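Kelch-like protein 7 (Homo sapiens, PDB 3II7) acts, through domains that include the Kelch-repeat domain of this chain, as substrate-specific adapter of a BTB-CUL3-RBX1 E3 ligase that ubiquitinates proteins for degradation. Local coordinates at residues A[103-108]-A[150-155]; A[121-124]-A[129-132]; A[157-160]-A[165-168]; A[170-175]-A[179-184]; A[220-223]-A[228-231]. All coordinates share one frame; numbering follows the deposited sequence. Where two conformers were deposited one is given.

Contact 1. Residues A[103-108]-A[150-155]; sequences KIYTSG and GLIYVC
Tyr-105 and Ile-152 face each other from strands of two different sheets that run roughly the same way, their CA atoms 8.7 Å apart and those of Ser-107 and Val-154 8.6 Å apart, so the gap between the backbones hardly changes along the contact. That spacing is too wide for strand pairing, and side chains bridge it. Ile-152 does most of the work: its CG1 lies beside its own backbone N, and the next torsion is fully extended (chi2 -178°), which sends CD1 straight across the gap. The methyl lands over one face of the Tyr-105 ring in a CH-pi contact, CD1 to ring centroid 3.4 Å and 19° off the normal, displaced toward the CD2 rim. The two side chains meet at about a right angle. Further along, Ser-107 OG comes to 4.2 Å from Val-154 CG2, a loose touch and a doubtful one, since Val-154 was modelled in two conformers; the hydroxyl itself is hydrogen-bonded to His-143 NE2. This is a buried interface between neighbouring blades of the Kelch beta-propeller. Strand 103-107 lies between 96-100 and 120-124, and strand 151-155 between 144-148 and 171-175. Met-145 of strand 144-148 packs against Ser-107, Ile-152 and Val-154, while Phe-120 lays its ring at about 20° to that of Tyr-105.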
# COMPACT_ATOMS: atom_id res chain seq x y z
N LYS A 103 11.38 11.73 -3.84
CA LYS A 103 10.08 12.33 -3.61
C LYS A 103 9.07 11.30 -3.08
O LYS A 103 9.05 10.14 -3.53
CB LYS A 103 9.54 12.96 -4.87
CG LYS A 103 10.27 14.26 -5.27
CD LYS A 103 11.44 14.01 -6.18
CE LYS A 103 11.90 15.31 -6.85
NZ LYS A 103 13.00 15.05 -7.80
N ILE A 104 8.25 11.73 -2.14
CA ILE A 104 7.13 10.94 -1.64
C ILE A 104 5.86 11.42 -2.30
O ILE A 104 5.45 12.56 -2.10
CB ILE A 104 6.95 11.10 -0.11
CG1 ILE A 104 8.26 10.81 0.65
CG2 ILE A 104 5.82 10.25 0.38
CD1 ILE A 104 8.90 9.55 0.33
N TYR A 105 5.21 10.54 -3.06
CA TYR A 105 3.98 10.86 -3.75
C TYR A 105 2.77 10.36 -2.99
O TYR A 105 2.80 9.28 -2.38
CB TYR A 105 3.98 10.27 -5.17
CG TYR A 105 5.05 10.83 -6.08
CD1 TYR A 105 4.78 11.88 -6.94
CD2 TYR A 105 6.33 10.30 -6.08
CE1 TYR A 105 5.75 12.40 -7.77
CE2 TYR A 105 7.33 10.82 -6.92
CZ TYR A 105 7.01 11.87 -7.76
OH TYR A 105 7.97 12.39 -8.60
N THR A 106 1.72 11.18 -2.99
CA THR A 106 0.43 10.84 -2.36
C THR A 106 -0.66 11.08 -3.35
O THR A 106 -0.68 12.11 -4.02
CB THR A 106 0.21 11.65 -1.05
OG1 THR A 106 0.08 13.04 -1.33
CG2 THR A 106 1.38 11.44 -0.07
N SER A 107 -1.59 10.12 -3.47
CA SER A 107 -2.67 10.21 -4.46
C SER A 107 -4.02 9.83 -3.92
O SER A 107 -4.17 8.92 -3.11
CB SER A 107 -2.39 9.28 -5.66
OG SER A 107 -2.40 7.91 -5.24
N GLY A 108 -5.02 10.54 -4.43
CA GLY A 108 -6.39 10.20 -4.16
C GLY A 108 -6.78 10.33 -2.72
O GLY A 108 -6.23 11.18 -1.97
N GLY A 150 10.97 3.72 -11.97
CA GLY A 150 10.86 5.18 -12.06
C GLY A 150 9.47 5.72 -12.36
O GLY A 150 9.27 6.92 -12.29
N LEU A 151 8.51 4.85 -12.70
CA LEU A 151 7.13 5.24 -13.01
C LEU A 151 6.26 4.89 -11.83
O LEU A 151 6.58 4.00 -11.03
CB LEU A 151 6.63 4.51 -14.26
CG LEU A 151 7.43 4.73 -15.56
CD1 LEU A 151 6.78 4.08 -16.81
CD2 LEU A 151 7.64 6.21 -15.79
N ILE A 152 5.15 5.60 -11.71
CA ILE A 152 4.25 5.44 -10.59
C ILE A 152 2.92 4.95 -11.11
O ILE A 152 2.24 5.65 -11.87
CB ILE A 152 4.08 6.76 -9.87
CG1 ILE A 152 5.46 7.20 -9.32
CG2 ILE A 152 3.01 6.67 -8.72
CD1 ILE A 152 5.45 8.43 -8.56
N TYR A 153 2.54 3.76 -10.68
CA TYR A 153 1.33 3.08 -11.16
C TYR A 153 0.26 3.13 -10.10
O TYR A 153 0.51 2.86 -8.91
CB TYR A 153 1.60 1.63 -11.49
CG TYR A 153 2.53 1.42 -12.64
CD1 TYR A 153 2.06 1.13 -13.91
CD2 TYR A 153 3.90 1.54 -12.47
CE1 TYR A 153 2.93 0.97 -14.98
CE2 TYR A 153 4.78 1.36 -13.54
CZ TYR A 153 4.28 1.07 -14.80
OH TYR A 153 5.13 0.89 -15.86
N VAL A 154 -0.95 3.45 -10.53
CA VAL A 154 -2.13 3.37 -9.69
C VAL A 154 -3.13 2.40 -10.32
O VAL A 154 -3.28 2.40 -11.53
CB VAL A 154 -2.79 4.75 -9.60
CG1 VAL A 154 -4.12 4.63 -8.96
CG2 VAL A 154 -1.90 5.72 -8.82
N CYS A 155 -3.83 1.60 -9.51
CA CYS A 155 -4.93 0.82 -9.99
C CYS A 155 -5.97 0.55 -8.94
O CYS A 155 -5.70 0.43 -7.71
CB CYS A 155 -4.53 -0.47 -10.63
SG CYS A 155 -3.77 -1.58 -9.52

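Contact 2. Residues A[121-124]-A[129-132]; sequences ECYD and SWHT
Tyr-123 and Trp-130 are a non-hydrogen-bonded antiparallel pair, and their side chains cross at about a right angle on one face of the sheet. The strand pairing sets Tyr-123 CB squarely over the six-membered ring of Trp-130: the methylene is 3.5 Å from the ring centroid, almost on the normal. With CG anti to the backbone N (chi1 -179°), the tyrosine ring is directed onward past the indole, its plane at 46° to the five-membered ring, and Tyr-123 CD1 comes to 3.3 Å from Trp-130 NE1. Trp-130 has CG beside its own N (chi1 -76°), so the indole swings back across the hairpin, and Glu-121 O lies at its edge, in plane. This tyrosine-tryptophan pair is a hallmark of the Kelch repeat, carried here by the two outer strands of a propeller blade. Trp-130 NE1 is hydrogen-bonded to Leu-86 O, a residue of the preceding blade, and Glu-121 forms a salt bridge with Arg-92. On the other face Cys-122 and His-131 are a hydrogen-bonded pair, Cys-122 N to His-131 O and His-131 N to Cys-122 O both 2.8 Å. The His-131 ring turns its edge to Cys-122 O and to Asp-124 CB, and its NE2 shares a 2.8 Å hydrogen bond with Ser-129 OG. Asp-124 OD1 accepts from the backbone N atoms of Arg-126 and Thr-127 in the connecting turn.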
# COMPACT_ATOMS: atom_id res chain seq x y z
N GLU A 121 -0.04 14.94 -4.79
CA GLU A 121 0.86 15.89 -4.09
C GLU A 121 2.14 15.16 -3.73
O GLU A 121 2.07 14.01 -3.29
CB GLU A 121 0.19 16.42 -2.78
CG GLU A 121 -1.20 17.08 -2.98
CD GLU A 121 -1.84 17.65 -1.70
OE1 GLU A 121 -1.81 17.00 -0.62
OE2 GLU A 121 -2.45 18.73 -1.79
N CYS A 122 3.31 15.79 -3.90
CA CYS A 122 4.52 15.12 -3.51
C CYS A 122 5.40 15.95 -2.61
O CYS A 122 5.37 17.18 -2.65
CB CYS A 122 5.27 14.57 -4.72
SG CYS A 122 6.45 15.59 -5.50
N TYR A 123 6.16 15.24 -1.78
CA TYR A 123 7.03 15.81 -0.79
C TYR A 123 8.45 15.54 -1.23
O TYR A 123 8.83 14.38 -1.45
CB TYR A 123 6.79 15.15 0.57
CG TYR A 123 7.65 15.66 1.73
CD1 TYR A 123 7.44 16.92 2.28
CD2 TYR A 123 8.64 14.85 2.30
CE1 TYR A 123 8.21 17.39 3.35
CE2 TYR A 123 9.40 15.31 3.38
CZ TYR A 123 9.19 16.57 3.89
OH TYR A 123 9.93 17.01 4.95
N ASP A 124 9.23 16.61 -1.38
CA ASP A 124 10.63 16.49 -1.77
C ASP A 124 11.44 16.31 -0.49
O ASP A 124 11.52 17.21 0.33
CB ASP A 124 11.09 17.73 -2.53
CG ASP A 124 12.50 17.58 -3.07
OD1 ASP A 124 13.40 17.20 -2.30
OD2 ASP A 124 12.71 17.84 -4.26
N SER A 129 9.80 20.10 1.19
CA SER A 129 8.69 20.90 0.73
C SER A 129 7.69 20.08 -0.05
O SER A 129 8.04 19.08 -0.71
CB SER A 129 9.23 22.04 -0.14
OG SER A 129 10.02 21.54 -1.19
N TRP A 130 6.43 20.51 0.01
CA TRP A 130 5.34 19.87 -0.69
C TRP A 130 4.98 20.61 -1.97
O TRP A 130 5.04 21.84 -2.03
CB TRP A 130 4.10 19.82 0.20
CG TRP A 130 4.15 18.78 1.27
CD1 TRP A 130 4.50 18.95 2.60
CD2 TRP A 130 3.79 17.41 1.12
NE1 TRP A 130 4.39 17.75 3.27
CE2 TRP A 130 3.96 16.79 2.39
CE3 TRP A 130 3.34 16.63 0.05
CZ2 TRP A 130 3.71 15.43 2.60
CZ3 TRP A 130 3.10 15.28 0.26
CH2 TRP A 130 3.29 14.69 1.52
N HIS A 131 4.57 19.84 -2.99
CA HIS A 131 4.28 20.35 -4.31
C HIS A 131 3.07 19.63 -4.90
O HIS A 131 2.98 18.40 -4.83
CB HIS A 131 5.51 20.15 -5.22
CG HIS A 131 6.76 20.77 -4.68
ND1 HIS A 131 7.10 22.09 -4.91
CD2 HIS A 131 7.73 20.27 -3.88
CE1 HIS A 131 8.22 22.37 -4.28
NE2 HIS A 131 8.63 21.28 -3.65
N THR A 132 2.13 20.38 -5.46
CA THR A 132 1.01 19.80 -6.17
C THR A 132 1.44 19.41 -7.57
O THR A 132 2.11 20.18 -8.26
CB THR A 132 -0.18 20.76 -6.22
OG1 THR A 132 -0.51 21.14 -4.88
CG2 THR A 132 -1.39 20.11 -6.86

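Contact 3. Residues A[157-160]-A[165-168]; sequences GSLG and GRVL. With EDO (1,2-ethanediol), chain L.
Leu-159 and Arg-166 form the hydrogen-bonded pair at the heart of this short hairpin. The backbones are its tight part: Leu-159 N reaches Arg-166 O at 3.0 Å, Arg-166 N returns to Leu-159 O at 2.9 Å, and Leu-168 N meets Gly-157 O at 2.8 Å. Around that last carbonyl the packing is also close, with Val-167 CG1 3.4 Å from Gly-157 O and Leu-168 CB at a similar distance. Toward the turn, two residues without side chains let the strands draw in, Gly-160 CA and Gly-165 CA being only 3.8 Å apart. On the face of Leu-159 and Arg-166 the packing is looser, and Arg-166 is exposed to solvent. Paired across the strands and with similar first torsions (chi1 46° and 70°), these two lie side by side, pointing the same way, with Leu-159 CD1 3.9 Å from Arg-166 CG. Leu-159 CD2 and Leu-168 CD2 come no nearer than 4.2 Å. On the outward edge, Val-167 N gives a straight hydrogen bond to O1 of a 1,2-ethanediol, probably from the crystallisation liquor, which also binds Gly-211 N. The hairpin is an elaborated loop between the second and third strands of a Kelch blade; loops of this kind shape the substrate-binding face in Kelch relatives such as Keap1.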
# COMPACT_ATOMS: atom_id res chain seq x y z
N GLY A 157 -9.28 0.86 -6.58
CA GLY A 157 -9.90 1.81 -5.66
C GLY A 157 -11.37 1.97 -5.96
O GLY A 157 -11.96 1.24 -6.77
N SER A 158 -12.00 2.94 -5.29
CA SER A 158 -13.40 3.21 -5.52
C SER A 158 -13.68 4.69 -5.66
O SER A 158 -12.84 5.52 -5.31
CB SER A 158 -14.24 2.64 -4.39
OG SER A 158 -13.92 3.26 -3.16
N LEU A 159 -14.87 5.00 -6.16
CA LEU A 159 -15.41 6.36 -6.10
C LEU A 159 -16.91 6.25 -5.74
O LEU A 159 -17.51 5.20 -5.96
CB LEU A 159 -15.20 7.10 -7.41
CG LEU A 159 -15.51 6.40 -8.74
CD1 LEU A 159 -16.99 6.18 -8.97
CD2 LEU A 159 -14.92 7.28 -9.88
N GLY A 160 -17.47 7.32 -5.17
CA GLY A 160 -18.86 7.34 -4.75
C GLY A 160 -19.07 6.56 -3.46
O GLY A 160 -18.11 6.10 -2.83
N GLY A 165 -22.01 4.19 -5.75
CA GLY A 165 -20.63 4.26 -6.21
C GLY A 165 -20.19 2.97 -6.87
O GLY A 165 -21.01 2.06 -7.13
N ARG A 166 -18.88 2.87 -7.14
CA ARG A 166 -18.37 1.67 -7.76
C ARG A 166 -16.88 1.51 -7.51
O ARG A 166 -16.16 2.49 -7.29
CB ARG A 166 -18.66 1.61 -9.27
CG ARG A 166 -17.92 2.56 -10.09
CD ARG A 166 -18.50 2.64 -11.51
NE ARG A 166 -17.90 3.74 -12.23
CZ ARG A 166 -16.81 3.65 -12.98
NH1 ARG A 166 -16.20 2.48 -13.17
NH2 ARG A 166 -16.33 4.75 -13.59
N VAL A 167 -16.47 0.26 -7.54
CA VAL A 167 -15.09 -0.13 -7.44
C VAL A 167 -14.52 -0.21 -8.86
O VAL A 167 -15.19 -0.69 -9.81
CB VAL A 167 -14.93 -1.46 -6.68
CG1 VAL A 167 -13.44 -1.86 -6.52
CG2 VAL A 167 -15.59 -1.35 -5.31
N LEU A 168 -13.28 0.24 -9.01
CA LEU A 168 -12.67 0.46 -10.32
C LEU A 168 -11.74 -0.67 -10.75
O LEU A 168 -11.08 -1.26 -9.91
CB LEU A 168 -11.85 1.72 -10.27
CG LEU A 168 -12.58 3.01 -9.88
CD1 LEU A 168 -11.54 4.11 -9.47
CD2 LEU A 168 -13.42 3.48 -11.05
C1 EDO L . -18.50 -2.40 -9.05
O1 EDO L . -18.46 -1.83 -7.72
C2 EDO L . -17.41 -3.43 -9.26
O2 EDO L . -17.53 -4.53 -8.35

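Contact 4. Residues A[170-175]-A[179-184]; sequences SCEVYD and ETWTEL. With EDO (1,2-ethanediol), chain S.
Tyr-174 and Trp-181 mark this antiparallel hairpin as the outer half of a Kelch propeller blade, in the fourth repeat. Aromatic packing comes first: Tyr-174 CB stands over the six-membered ring of Trp-181, 3.4 Å from its centroid and practically on the normal, and the tyrosine ring leaves with its plane at 46° to the five-membered ring. Glu-172 also meets the indole, its carboxylate nearly perpendicular to the ring and OE1 3.4 Å from Trp-181 CE3. Phe-120 of the preceding blade meets both aromatic rings edge-to-face, and Trp-181 NE1 is hydrogen-bonded to Pro-134 O. On the other face the packing is aliphatic, with Leu-184 CD1 3.7 Å from Val-173 CG1 and 3.8 Å from Cys-171 SG. Among the backbone bonds, Val-173 and Thr-182 pair through N to O links in both directions, each 2.8 Å. Two glutamates meet toward the end away from the turn. Glu-172 is held by a salt bridge to Arg-140 and by the backbone N atoms of Leu-137 and Thr-138, which probably favours its ionised form. Glu-183, probably also charged, lies close by, and water 2 settles between them, donating to Glu-172 OE2 at 2.7 Å and to Glu-183 OE1 at 2.6 Å.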
# COMPACT_ATOMS: atom_id res chain seq x y z
N SER A 170 -9.74 0.32 -13.40
CA SER A 170 -8.83 1.12 -14.18
C SER A 170 -7.44 1.27 -13.56
O SER A 170 -7.27 1.23 -12.31
CB SER A 170 -9.43 2.46 -14.46
OG SER A 170 -9.52 3.21 -13.31
N CYS A 171 -6.47 1.41 -14.45
CA CYS A 171 -5.06 1.54 -14.11
C CYS A 171 -4.49 2.70 -14.89
O CYS A 171 -4.81 2.87 -16.06
CB CYS A 171 -4.34 0.23 -14.49
SG CYS A 171 -2.53 0.22 -14.29
N GLU A 172 -3.66 3.52 -14.23
CA GLU A 172 -2.97 4.59 -14.93
C GLU A 172 -1.57 4.74 -14.38
O GLU A 172 -1.28 4.26 -13.26
CB GLU A 172 -3.77 5.89 -14.86
CG GLU A 172 -4.21 6.32 -13.48
CD GLU A 172 -5.04 7.59 -13.51
OE1 GLU A 172 -4.50 8.63 -13.91
OE2 GLU A 172 -6.25 7.53 -13.14
N VAL A 173 -0.70 5.37 -15.18
CA VAL A 173 0.73 5.50 -14.81
C VAL A 173 1.20 6.94 -14.98
O VAL A 173 0.83 7.62 -15.94
CB VAL A 173 1.61 4.53 -15.59
CG1 VAL A 173 1.56 4.79 -17.12
CG2 VAL A 173 3.06 4.56 -15.08
N TYR A 174 1.96 7.42 -14.00
CA TYR A 174 2.51 8.75 -14.01
C TYR A 174 4.02 8.64 -14.22
O TYR A 174 4.69 7.87 -13.55
CB TYR A 174 2.29 9.41 -12.67
CG TYR A 174 2.91 10.78 -12.50
CD1 TYR A 174 2.29 11.91 -13.05
CD2 TYR A 174 4.10 10.96 -11.79
CE1 TYR A 174 2.80 13.18 -12.87
CE2 TYR A 174 4.63 12.25 -11.61
CZ TYR A 174 3.98 13.34 -12.17
OH TYR A 174 4.47 14.64 -12.00
N ASP A 175 4.55 9.42 -15.16
CA ASP A 175 5.96 9.47 -15.41
C ASP A 175 6.48 10.80 -14.87
O ASP A 175 6.15 11.86 -15.41
CB ASP A 175 6.25 9.37 -16.90
CG ASP A 175 7.74 9.32 -17.20
OD1 ASP A 175 8.57 9.58 -16.31
OD2 ASP A 175 8.08 8.99 -18.34
N GLU A 179 5.67 14.42 -16.36
CA GLU A 179 4.55 14.88 -15.52
C GLU A 179 3.21 14.63 -16.18
O GLU A 179 2.27 15.45 -16.11
CB GLU A 179 4.75 16.35 -15.10
CG GLU A 179 6.00 16.53 -14.23
CD GLU A 179 6.00 17.79 -13.36
OE1 GLU A 179 5.14 18.68 -13.55
OE2 GLU A 179 6.91 17.88 -12.49
N THR A 180 3.09 13.44 -16.78
CA THR A 180 1.87 13.04 -17.44
C THR A 180 1.33 11.71 -16.89
O THR A 180 2.11 10.77 -16.66
CB THR A 180 2.13 12.83 -18.93
OG1 THR A 180 2.79 14.00 -19.49
CG2 THR A 180 0.81 12.54 -19.67
N TRP A 181 0.01 11.65 -16.72
CA TRP A 181 -0.73 10.40 -16.47
C TRP A 181 -1.19 9.78 -17.79
O TRP A 181 -1.72 10.49 -18.69
CB TRP A 181 -1.94 10.65 -15.55
CG TRP A 181 -1.58 10.96 -14.11
CD1 TRP A 181 -1.50 12.19 -13.53
CD2 TRP A 181 -1.34 10.02 -13.06
NE1 TRP A 181 -1.21 12.08 -12.20
CE2 TRP A 181 -1.06 10.76 -11.89
CE3 TRP A 181 -1.27 8.59 -13.00
CZ2 TRP A 181 -0.75 10.14 -10.66
CZ3 TRP A 181 -0.96 7.98 -11.78
CH2 TRP A 181 -0.71 8.77 -10.62
N THR A 182 -0.97 8.48 -17.92
CA THR A 182 -1.41 7.69 -19.08
C THR A 182 -2.31 6.54 -18.64
O THR A 182 -1.93 5.75 -17.72
CB THR A 182 -0.21 7.15 -19.84
OG1 THR A 182 0.58 8.26 -20.29
CG2 THR A 182 -0.67 6.29 -21.06
N GLU A 183 -3.47 6.41 -19.28
CA GLU A 183 -4.38 5.30 -19.06
C GLU A 183 -3.76 4.01 -19.61
O GLU A 183 -3.29 3.97 -20.76
CB GLU A 183 -5.75 5.57 -19.73
CG GLU A 183 -6.86 4.64 -19.20
CD GLU A 183 -7.34 5.02 -17.76
OE1 GLU A 183 -7.23 6.20 -17.38
OE2 GLU A 183 -7.82 4.14 -17.03
N LEU A 184 -3.75 2.97 -18.79
CA LEU A 184 -3.25 1.68 -19.16
C LEU A 184 -4.41 0.67 -19.31
O LEU A 184 -5.61 1.00 -19.07
CB LEU A 184 -2.25 1.20 -18.11
CG LEU A 184 -0.98 2.10 -18.02
CD1 LEU A 184 -0.07 1.52 -16.92
CD2 LEU A 184 -0.20 2.22 -19.37
C1 EDO S . 12.07 9.02 -14.71
O1 EDO S . 13.23 9.18 -15.53
C2 EDO S . 11.19 7.93 -15.30
O2 EDO S . 10.87 8.26 -16.64
O HOH W 1 -7.51 1.42 -17.20
O HOH W 2 -7.95 6.44 -14.94

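Contact 5. Residues A[220-223]-A[228-231]; sequences YYDI and WKMV
Tyr-220 N donates to Lys-229 O at 2.8 Å, and Lys-229 N answers to Tyr-220 O at 2.9 Å, closing the hydrogen-bonded pair of this hairpin. The same two residues also meet through their side chains. Lys-229 CB lies over one face of the Tyr-220 ring, 4.2 Å from its centroid, and Val-231 CG1 comes in at the ring edge, in plane, 3.4 Å from Tyr-220 CD2. The lysine chain then bends at its last two torsions (chi4 71°), curling past the tyrosine hydroxyl until NZ makes a weak salt bridge of 3.2 Å to Asp-222 OD2. Lys-202 adds a cation-pi contact to Tyr-220. The other face of the sheet carries the tyrosine-tryptophan signature of the Kelch repeat, here in the fifth repeat, on the two outer strands of its blade: Tyr-221 CB sits above the six-membered ring of Trp-228, 3.5 Å from the centroid, and Tyr-221 CD1 approaches Trp-228 NE1 to 3.4 Å. The tyrosine ring is inclined at 46° to the five-membered ring of the indole. Outside the pair, Trp-228 NE1 is hydrogen-bonded to Cys-185 O and Tyr-221 OH to Asn-226 OD1, while Asp-222 OD1 takes the backbone N of Leu-225 in the turn.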
# COMPACT_ATOMS: atom_id res chain seq x y z
N TYR A 220 -1.56 -10.06 -12.52
CA TYR A 220 -0.42 -9.15 -12.67
C TYR A 220 -0.50 -8.36 -13.96
O TYR A 220 -1.11 -8.79 -14.95
CB TYR A 220 0.93 -9.87 -12.60
CG TYR A 220 1.25 -10.73 -13.79
CD1 TYR A 220 1.88 -10.20 -14.89
CD2 TYR A 220 0.94 -12.06 -13.79
CE1 TYR A 220 2.18 -10.99 -15.99
CE2 TYR A 220 1.22 -12.86 -14.88
CZ TYR A 220 1.85 -12.32 -15.96
OH TYR A 220 2.15 -13.12 -17.04
N TYR A 221 0.14 -7.20 -13.91
CA TYR A 221 0.27 -6.31 -15.05
C TYR A 221 1.62 -6.55 -15.69
O TYR A 221 2.66 -6.37 -15.05
CB TYR A 221 0.18 -4.86 -14.60
CG TYR A 221 0.28 -3.88 -15.76
CD1 TYR A 221 -0.69 -3.86 -16.76
CD2 TYR A 221 1.35 -2.99 -15.84
CE1 TYR A 221 -0.61 -2.99 -17.81
CE2 TYR A 221 1.45 -2.09 -16.90
CZ TYR A 221 0.50 -2.10 -17.89
OH TYR A 221 0.60 -1.21 -18.92
N ASP A 222 1.58 -6.96 -16.95
CA ASP A 222 2.78 -7.13 -17.76
C ASP A 222 3.13 -5.77 -18.32
O ASP A 222 2.45 -5.24 -19.22
CB ASP A 222 2.51 -8.14 -18.87
CG ASP A 222 3.78 -8.56 -19.58
OD1 ASP A 222 4.54 -7.68 -20.01
OD2 ASP A 222 4.01 -9.79 -19.69
N ILE A 223 4.16 -5.16 -17.76
CA ILE A 223 4.54 -3.80 -18.15
C ILE A 223 4.89 -3.71 -19.63
O ILE A 223 4.50 -2.77 -20.29
CB ILE A 223 5.70 -3.31 -17.24
CG1 ILE A 223 5.21 -3.16 -15.81
CG2 ILE A 223 6.31 -1.96 -17.73
CD1 ILE A 223 6.35 -2.89 -14.76
N TRP A 228 -3.06 -7.37 -18.44
CA TRP A 228 -3.19 -8.04 -17.16
C TRP A 228 -3.53 -9.50 -17.38
O TRP A 228 -4.33 -9.86 -18.28
CB TRP A 228 -4.29 -7.39 -16.32
CG TRP A 228 -4.01 -5.99 -15.79
CD1 TRP A 228 -4.23 -4.81 -16.45
CD2 TRP A 228 -3.53 -5.63 -14.50
NE1 TRP A 228 -3.90 -3.77 -15.65
CE2 TRP A 228 -3.44 -4.25 -14.45
CE3 TRP A 228 -3.12 -6.37 -13.37
CZ2 TRP A 228 -3.00 -3.58 -13.32
CZ3 TRP A 228 -2.68 -5.70 -12.26
CH2 TRP A 228 -2.61 -4.34 -12.23
N LYS A 229 -2.97 -10.36 -16.51
CA LYS A 229 -3.12 -11.80 -16.60
C LYS A 229 -3.36 -12.37 -15.21
O LYS A 229 -2.64 -12.00 -14.25
CB LYS A 229 -1.84 -12.41 -17.20
CG LYS A 229 -1.62 -12.07 -18.67
CD LYS A 229 -0.54 -12.97 -19.30
CE LYS A 229 0.23 -12.24 -20.40
NZ LYS A 229 1.14 -11.18 -19.84
N MET A 230 -4.35 -13.26 -15.09
CA MET A 230 -4.60 -14.00 -13.83
C MET A 230 -3.49 -15.02 -13.55
O MET A 230 -2.96 -15.67 -14.46
CB MET A 230 -5.91 -14.79 -13.88
CG MET A 230 -7.18 -14.01 -14.16
SD MET A 230 -7.49 -12.66 -13.01
CE MET A 230 -7.33 -13.35 -11.44
N VAL A 231 -3.15 -15.16 -12.28
CA VAL A 231 -2.29 -16.22 -11.80
C VAL A 231 -3.06 -17.03 -10.76
O VAL A 231 -4.29 -16.94 -10.68
CB VAL A 231 -0.92 -15.67 -11.29
CG1 VAL A 231 -0.16 -15.03 -12.44
CG2 VAL A 231 -1.10 -14.70 -10.15

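Overall arrangement
Contact 1 is the buried one, its centre about 11 Å from that of the chain, and works by apolar packing between blades. Contacts 2, 4 and 5, with centres 18 to 19 Å out, pair the outer strands within blades and repeat one tyrosine-tryptophan geometry, but their opposite faces differ: histidine and serine in contact 2, aliphatic groups in contact 4, a lysine wrapped over tyrosine in contact 5. Contact 1 joins the first two of these hairpins, since strand 103-107 pairs with 120-124 and strand 151-155 with 171-175. Contacts 4 and 5 touch at the next blade boundary, where Cys-171 SG packs on Trp-228 CZ2. Contact 3, mainly backbone bonding, is a peripheral loop hairpin that adjoins contacts 1 and 4 in sequence.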